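Arginyl-tRNA synthetase (Campylobacter jejuni, PDB 3FNR) catalyses the ATP-dependent attachment of L-arginine to tRNA(Arg), releasing AMP and diphosphate, as a monomeric class I aminoacyl-tRNA synthetase. Local coordinates at residues D372-K384 against L431-F443. The protein carries 1 engineered substitution. Residues are numbered along the deposited sequence; the frame is centred on the assembly and turned at random.
Sequences DGVNLLFEALNLK and LFSLVALSIKTAF. With SO4 (sulfate ion), chain B.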
ATOM      1  N   ASP A 372      33.820 -13.505   7.773  1.00 43.71           N
ATOM      2  CA  ASP A 372      32.550 -13.704   7.067  1.00 40.84           C
ATOM      3  C   ASP A 372      31.372 -13.814   8.021  1.00 41.54           C
ATOM      4  O   ASP A 372      30.288 -13.331   7.719  1.00 39.01           O
ATOM      5  CB  ASP A 372      32.600 -14.961   6.193  1.00 43.79           C
ATOM      6  CG  ASP A 372      33.287 -14.729   4.862  1.00 59.68           C
ATOM      7  OD1 ASP A 372      34.077 -15.605   4.441  1.00 69.03           O
ATOM      8  OD2 ASP A 372      33.036 -13.678   4.230  1.00 66.73           O
ATOM      9  N   GLY A 373      31.588 -14.464   9.165  1.00 38.18           N
ATOM     10  CA  GLY A 373      30.564 -14.593  10.184  1.00 35.72           C
ATOM     11  C   GLY A 373      30.288 -13.267  10.877  1.00 37.44           C
ATOM     12  O   GLY A 373      29.133 -12.948  11.163  1.00 34.22           O
ATOM     13  N   VAL A 374      31.346 -12.501  11.157  1.00 31.13           N
ATOM     14  CA  VAL A 374      31.193 -11.190  11.794  1.00 31.90           C
ATOM     15  C   VAL A 374      30.464 -10.201  10.871  1.00 35.17           C
ATOM     16  O   VAL A 374      29.607  -9.443  11.328  1.00 35.51           O
ATOM     17  CB  VAL A 374      32.544 -10.597  12.275  1.00 39.47           C
ATOM     18  CG1 VAL A 374      32.336  -9.241  12.975  1.00 31.78           C
ATOM     19  CG2 VAL A 374      33.254 -11.568  13.234  1.00 38.50           C
ATOM     20  N   ASN A 375      30.790 -10.228   9.576  1.00 29.74           N
ATOM     21  CA  ASN A 375      30.081  -9.402   8.589  1.00 30.72           C
ATOM     22  C   ASN A 375      28.588  -9.713   8.579  1.00 33.16           C
ATOM     23  O   ASN A 375      27.763  -8.805   8.569  1.00 37.58           O
ATOM     24  CB  ASN A 375      30.628  -9.617   7.177  1.00 23.26           C
ATOM     25  CG  ASN A 375      32.017  -9.033   6.979  1.00 35.54           C
ATOM     26  OD1 ASN A 375      32.512  -8.246   7.790  1.00 34.47           O
ATOM     27  ND2 ASN A 375      32.649  -9.410   5.877  1.00 32.59           N
ATOM     28  N   LEU A 376      28.266 -11.004   8.599  1.00 34.43           N
ATOM     29  CA  LEU A 376      26.891 -11.471   8.550  1.00 37.26           C
ATOM     30  C   LEU A 376      26.162 -11.114   9.828  1.00 38.19           C
ATOM     31  O   LEU A 376      24.983 -10.767   9.790  1.00 36.64           O
ATOM     32  CB  LEU A 376      26.845 -12.977   8.301  1.00 32.58           C
ATOM     33  CG  LEU A 376      25.504 -13.647   7.983  1.00 39.63           C
ATOM     34  CD1 LEU A 376      24.877 -13.098   6.713  1.00 35.47           C
ATOM     35  CD2 LEU A 376      25.716 -15.149   7.873  1.00 34.82           C
ATOM     36  N   LEU A 377      26.877 -11.197  10.949  1.00 39.34           N
ATOM     37  CA  LEU A 377      26.369 -10.754  12.245  1.00 36.88           C
ATOM     38  C   LEU A 377      26.054  -9.263  12.217  1.00 39.52           C
ATOM     39  O   LEU A 377      24.955  -8.853  12.607  1.00 36.28           O
ATOM     40  CB  LEU A 377      27.388 -11.067  13.348  1.00 34.15           C
ATOM     41  CG  LEU A 377      27.223 -10.503  14.763  1.00 38.67           C
ATOM     42  CD1 LEU A 377      25.956 -11.003  15.416  1.00 40.57           C
ATOM     43  CD2 LEU A 377      28.432 -10.878  15.615  1.00 24.22           C
ATOM     44  N   PHE A 378      27.013  -8.464  11.747  1.00 37.50           N
ATOM     45  CA  PHE A 378      26.805  -7.027  11.598  1.00 39.93           C
ATOM     46  C   PHE A 378      25.595  -6.748  10.722  1.00 40.67           C
ATOM     47  O   PHE A 378      24.754  -5.924  11.081  1.00 41.62           O
ATOM     48  CB  PHE A 378      28.024  -6.322  10.998  1.00 43.35           C
ATOM     49  CG  PHE A 378      27.806  -4.839  10.784  1.00 46.73           C
ATOM     50  CD1 PHE A 378      27.939  -3.944  11.844  1.00 52.51           C
ATOM     51  CD2 PHE A 378      27.437  -4.342   9.532  1.00 48.86           C
ATOM     52  CE1 PHE A 378      27.723  -2.574  11.660  1.00 54.61           C
ATOM     53  CE2 PHE A 378      27.216  -2.977   9.336  1.00 50.86           C
ATOM     54  CZ  PHE A 378      27.363  -2.091  10.404  1.00 49.80           C
ATOM     55  N   GLU A 379      25.530  -7.437   9.583  1.00 36.18           N
ATOM     56  CA  GLU A 379      24.450  -7.280   8.617  1.00 40.03           C
ATOM     57  C   GLU A 379      23.099  -7.573   9.265  1.00 40.10           C
ATOM     58  O   GLU A 379      22.140  -6.831   9.057  1.00 39.67           O
ATOM     59  CB  GLU A 379      24.683  -8.191   7.406  1.00 38.88           C
ATOM     60  CG  GLU A 379      23.873  -7.816   6.162  1.00 44.12           C
ATOM     61  CD  GLU A 379      24.246  -8.637   4.929  1.00 47.49           C
ATOM     62  OE1 GLU A 379      23.949  -8.192   3.800  1.00 54.56           O
ATOM     63  OE2 GLU A 379      24.846  -9.722   5.081  1.00 55.69           O
ATOM     64  N   ALA A 380      23.037  -8.635  10.066  1.00 34.77           N
ATOM     65  CA  ALA A 380      21.809  -8.981  10.784  1.00 36.85           C
ATOM     66  C   ALA A 380      21.365  -7.829  11.683  1.00 36.54           C
ATOM     67  O   ALA A 380      20.208  -7.408  11.625  1.00 37.11           O
ATOM     68  CB  ALA A 380      21.989 -10.268  11.600  1.00 35.85           C
ATOM     69  N   LEU A 381      22.301  -7.293  12.468  1.00 34.41           N
ATOM     70  CA  LEU A 381      22.001  -6.234  13.433  1.00 35.16           C
ATOM     71  C   LEU A 381      21.757  -4.861  12.798  1.00 39.81           C
ATOM     72  O   LEU A 381      21.116  -4.005  13.404  1.00 48.35           O
ATOM     73  CB  LEU A 381      23.103  -6.150  14.495  1.00 35.09           C
ATOM     74  CG  LEU A 381      23.209  -7.397  15.376  1.00 37.25           C
ATOM     75  CD1 LEU A 381      24.504  -7.387  16.165  1.00 41.33           C
ATOM     76  CD2 LEU A 381      22.005  -7.510  16.312  1.00 42.39           C
ATOM     77  N   ASN A 382      22.251  -4.679  11.574  1.00 35.46           N
ATOM     78  CA  ASN A 382      22.130  -3.426  10.829  1.00 39.73           C
ATOM     79  C   ASN A 382      20.703  -3.107  10.345  1.00 41.72           C
ATOM     80  O   ASN A 382      20.483  -2.040   9.777  1.00 39.46           O
ATOM     81  CB  ASN A 382      23.071  -3.459   9.622  1.00 33.81           C
ATOM     82  CG  ASN A 382      23.267  -2.085   8.976  1.00 43.78           C
ATOM     83  OD1 ASN A 382      23.165  -1.941   7.751  1.00 43.99           O
ATOM     84  ND2 ASN A 382      23.538  -1.077   9.793  1.00 30.71           N
ATOM     85  N   LEU A 383      19.754  -4.027  10.553  1.00 36.77           N
ATOM     86  CA  LEU A 383      18.356  -3.824  10.135  1.00 36.60           C
ATOM     87  C   LEU A 383      17.761  -2.530  10.694  1.00 35.24           C
ATOM     88  O   LEU A 383      17.136  -1.782   9.954  1.00 46.45           O
ATOM     89  CB  LEU A 383      17.475  -5.030  10.502  1.00 32.54           C
ATOM     90  CG  LEU A 383      15.982  -4.986  10.134  1.00 35.25           C
ATOM     91  CD1 LEU A 383      15.754  -4.784   8.649  1.00 29.11           C
ATOM     92  CD2 LEU A 383      15.261  -6.228  10.609  1.00 31.47           C
ATOM     93  N   LYS A 384      17.998  -2.262  11.978  1.00 39.81           N
ATOM     94  CA  LYS A 384      17.527  -1.041  12.651  1.00 41.12           C
ATOM     95  C   LYS A 384      17.877   0.231  11.884  1.00 42.70           C
ATOM     96  O   LYS A 384      17.000   1.048  11.614  1.00 46.57           O
ATOM     97  CB  LYS A 384      18.113  -0.964  14.062  1.00 47.28           C
ATOM     98  CG  LYS A 384      17.366  -0.019  15.006  1.00 52.47           C
ATOM     99  CD  LYS A 384      18.254   0.400  16.171  1.00 58.19           C
ATOM    100  CE  LYS A 384      17.458   0.621  17.456  1.00 69.08           C
ATOM    101  NZ  LYS A 384      16.210   1.432  17.301  1.00 64.48           N
ATOM    102  N   LEU A 431      24.327 -17.178  15.573  1.00 33.40           N
ATOM    103  CA  LEU A 431      24.444 -16.319  14.418  1.00 32.98           C
ATOM    104  C   LEU A 431      23.223 -16.503  13.524  1.00 33.31           C
ATOM    105  O   LEU A 431      22.557 -15.527  13.188  1.00 36.65           O
ATOM    106  CB  LEU A 431      25.721 -16.629  13.632  1.00 31.07           C
ATOM    107  CG  LEU A 431      25.890 -15.887  12.302  1.00 32.89           C
ATOM    108  CD1 LEU A 431      25.911 -14.395  12.515  1.00 38.44           C
ATOM    109  CD2 LEU A 431      27.147 -16.312  11.585  1.00 29.54           C
ATOM    110  N   PHE A 432      22.927 -17.755  13.179  1.00 30.48           N
ATOM    111  CA  PHE A 432      21.829 -18.085  12.270  1.00 37.31           C
ATOM    112  C   PHE A 432      20.487 -17.629  12.825  1.00 34.40           C
ATOM    113  O   PHE A 432      19.645 -17.136  12.073  1.00 38.11           O
ATOM    114  CB  PHE A 432      21.797 -19.589  11.974  1.00 33.86           C
ATOM    115  CG  PHE A 432      22.869 -20.059  11.014  1.00 35.36           C
ATOM    116  CD1 PHE A 432      22.746 -21.293  10.393  1.00 33.67           C
ATOM    117  CD2 PHE A 432      23.988 -19.276  10.724  1.00 39.64           C
ATOM    118  CE1 PHE A 432      23.717 -21.748   9.517  1.00 35.67           C
ATOM    119  CE2 PHE A 432      24.975 -19.726   9.852  1.00 38.82           C
ATOM    120  CZ  PHE A 432      24.836 -20.961   9.246  1.00 38.08           C
ATOM    121  N   SER A 433      20.310 -17.758  14.142  1.00 34.10           N
ATOM    122  CA  SER A 433      19.053 -17.392  14.799  1.00 38.67           C
ATOM    123  C   SER A 433      18.794 -15.905  14.665  1.00 41.01           C
ATOM    124  O   SER A 433      17.646 -15.473  14.567  1.00 47.31           O
ATOM    125  CB  SER A 433      19.050 -17.794  16.272  1.00 34.35           C
ATOM    126  OG  SER A 433      19.859 -16.923  17.037  1.00 43.40           O
ATOM    127  N   LEU A 434      19.874 -15.133  14.630  1.00 36.58           N
ATOM    128  CA  LEU A 434      19.776 -13.701  14.439  1.00 41.87           C
ATOM    129  C   LEU A 434      19.470 -13.311  12.986  1.00 38.06           C
ATOM    130  O   LEU A 434      18.719 -12.366  12.745  1.00 41.35           O
ATOM    131  CB  LEU A 434      21.054 -13.041  14.929  1.00 43.03           C
ATOM    132  CG  LEU A 434      21.013 -11.537  15.145  1.00 50.94           C
ATOM    133  CD1 LEU A 434      20.038 -11.146  16.254  1.00 49.89           C
ATOM    134  CD2 LEU A 434      22.401 -11.130  15.489  1.00 52.92           C
ATOM    135  N   VAL A 435      20.050 -14.035  12.031  1.00 37.52           N
ATOM    136  CA  VAL A 435      19.740 -13.862  10.601  1.00 35.50           C
ATOM    137  C   VAL A 435      18.266 -14.189  10.321  1.00 38.69           C
ATOM    138  O   VAL A 435      17.572 -13.434   9.643  1.00 37.41           O
ATOM    139  CB  VAL A 435      20.673 -14.719   9.702  1.00 34.82           C
ATOM    140  CG1 VAL A 435      20.329 -14.564   8.221  1.00 28.67           C
ATOM    141  CG2 VAL A 435      22.144 -14.342   9.942  1.00 34.09           C
ATOM    142  N   ALA A 436      17.791 -15.301  10.875  1.00 37.09           N
ATOM    143  CA  ALA A 436      16.390 -15.683  10.763  1.00 38.13           C
ATOM    144  C   ALA A 436      15.467 -14.589  11.312  1.00 39.16           C
ATOM    145  O   ALA A 436      14.407 -14.330  10.741  1.00 40.53           O
ATOM    146  CB  ALA A 436      16.138 -17.006  11.476  1.00 34.24           C
ATOM    147  N   LEU A 437      15.896 -13.939  12.392  1.00 38.06           N
ATOM    148  CA  LEU A 437      15.107 -12.905  13.048  1.00 38.91           C
ATOM    149  C   LEU A 437      15.000 -11.632  12.210  1.00 40.86           C
ATOM    150  O   LEU A 437      13.921 -11.048  12.124  1.00 34.29           O
ATOM    151  CB  LEU A 437      15.660 -12.602  14.446  1.00 42.22           C
ATOM    152  CG  LEU A 437      14.980 -11.509  15.287  1.00 42.89           C
ATOM    153  CD1 LEU A 437      13.506 -11.825  15.571  1.00 41.65           C
ATOM    154  CD2 LEU A 437      15.745 -11.256  16.567  1.00 40.00           C
ATOM    155  N   SER A 438      16.107 -11.224  11.589  1.00 39.39           N
ATOM    156  CA  SER A 438      16.118 -10.083  10.672  1.00 34.83           C
ATOM    157  C   SER A 438      15.265 -10.333   9.431  1.00 41.73           C
ATOM    158  O   SER A 438      14.574  -9.428   8.965  1.00 40.72           O
ATOM    159  CB  SER A 438      17.542  -9.746  10.255  1.00 37.25           C
ATOM    160  OG  SER A 438      18.289  -9.320  11.380  1.00 41.45           O
ATOM    161  N   ILE A 439      15.307 -11.558   8.910  1.00 38.06           N
ATOM    162  CA  ILE A 439      14.513 -11.917   7.736  1.00 35.25           C
ATOM    163  C   ILE A 439      13.027 -11.803   8.081  1.00 36.29           C
ATOM    164  O   ILE A 439      12.271 -11.100   7.388  1.00 29.80           O
ATOM    165  CB  ILE A 439      14.895 -13.322   7.191  1.00 37.44           C
ATOM    166  CG1 ILE A 439      16.247 -13.247   6.478  1.00 38.36           C
ATOM    167  CG2 ILE A 439      13.831 -13.863   6.237  1.00 30.80           C
ATOM    168  CD1 ILE A 439      16.832 -14.578   6.094  1.00 36.84           C
ATOM    169  N   LYS A 440      12.651 -12.432   9.194  1.00 33.02           N
ATOM    170  CA  LYS A 440      11.277 -12.449   9.697  1.00 36.23           C
ATOM    171  C   LYS A 440      10.739 -11.049  10.002  1.00 37.52           C
ATOM    172  O   LYS A 440       9.639 -10.699   9.572  1.00 42.20           O
ATOM    173  CB  LYS A 440      11.195 -13.336  10.947  1.00 36.25           C
ATOM    174  CG  LYS A 440       9.820 -13.393  11.582  1.00 43.13           C
ATOM    175  CD  LYS A 440       9.609 -14.715  12.285  1.00 56.80           C
ATOM    176  CE  LYS A 440       9.739 -14.582  13.779  1.00 61.12           C
ATOM    177  NZ  LYS A 440       8.427 -14.192  14.355  1.00 61.29           N
ATOM    178  N   THR A 441      11.516 -10.266  10.747  1.00 35.84           N
ATOM    179  CA  THR A 441      11.165  -8.889  11.065  1.00 34.86           C
ATOM    180  C   THR A 441      10.917  -8.060   9.796  1.00 35.99           C
ATOM    181  O   THR A 441       9.809  -7.571   9.596  1.00 35.84           O
ATOM    182  CB  THR A 441      12.235  -8.230  11.961  1.00 39.95           C
ATOM    183  OG1 THR A 441      12.378  -9.001  13.166  1.00 39.01           O
ATOM    184  CG2 THR A 441      11.856  -6.789  12.313  1.00 35.89           C
ATOM    185  N   ALA A 442      11.928  -7.944   8.936  1.00 36.66           N
ATOM    186  CA  ALA A 442      11.828  -7.122   7.729  1.00 36.00           C
ATOM    187  C   ALA A 442      10.681  -7.569   6.822  1.00 37.14           C
ATOM    188  O   ALA A 442       9.904  -6.728   6.345  1.00 34.74           O
ATOM    189  CB  ALA A 442      13.137  -7.128   6.969  1.00 34.54           C
ATOM    190  N   PHE A 443      10.583  -8.883   6.606  1.00 32.06           N
ATOM    191  CA  PHE A 443       9.484  -9.480   5.837  1.00 35.91           C
ATOM    192  C   PHE A 443       8.109  -9.117   6.390  1.00 36.56           C
ATOM    193  O   PHE A 443       7.206  -8.820   5.620  1.00 33.60           O
ATOM    194  CB  PHE A 443       9.600 -11.005   5.781  1.00 37.34           C
ATOM    195  CG  PHE A 443      10.012 -11.553   4.441  1.00 39.70           C
ATOM    196  CD1 PHE A 443      10.272 -12.911   4.294  1.00 29.97           C
ATOM    197  CD2 PHE A 443      10.134 -10.729   3.326  1.00 37.44           C
ATOM    198  CE1 PHE A 443      10.641 -13.439   3.064  1.00 34.35           C
ATOM    199  CE2 PHE A 443      10.506 -11.245   2.096  1.00 36.21           C
ATOM    200  CZ  PHE A 443      10.757 -12.601   1.959  1.00 39.74           C
TER
HETATM  201  S   SO4 B   1      14.915   4.894  18.685  0.50 47.29           S
HETATM  202  O1  SO4 B   1      15.678   5.908  19.417  0.50 45.41           O
HETATM  203  O2  SO4 B   1      13.581   4.821  19.260  0.50 29.85           O
HETATM  204  O3  SO4 B   1      14.835   5.286  17.281  0.50 49.56           O
HETATM  205  O4  SO4 B   1      15.550   3.586  18.787  0.50 39.89           O
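Ser438 OG donates a hydrogen bond to Ala380 O at 2.7 Å, the one polar link between 372-384 and 431-443. The C=O...OG angle of 115°, with the donor standing above the carbonyl plane, shows the hydroxyl reaching over the carbonyl. A chi1 of -64° turns OG away from the carbonyl carbon of Ser438 and out to Ala380 O. The small side chain of Ala380 lets the backbones come close: its CB sits 3.9 Å from Leu434 CG, and the CA atoms of Ala380 and Val435 are 5.3 Å apart. Leu434 CD2 meets both Leu377 CD1 (3.6 Å) and Leu381 CD2, crossing the Leu381 side chain at about a right angle, while Leu376 CG touches Val435 CG2. Leu431 CD1 lies 3.7 Å from Leu377 CA, against the main chain. Further along, Leu383 forks, CD1 meeting Ala442 CB at 3.9 Å and CD2 resting on Thr441 CG2. Helix 5-17 also packs on Leu377 and Leu434. The axes of 372-381 and 431-443 approach to 8.9 Å, two helices running in the same general direction, inclined at 33°, within the all-helical DALR anticodon-binding domain of arginyl-tRNA synthetase.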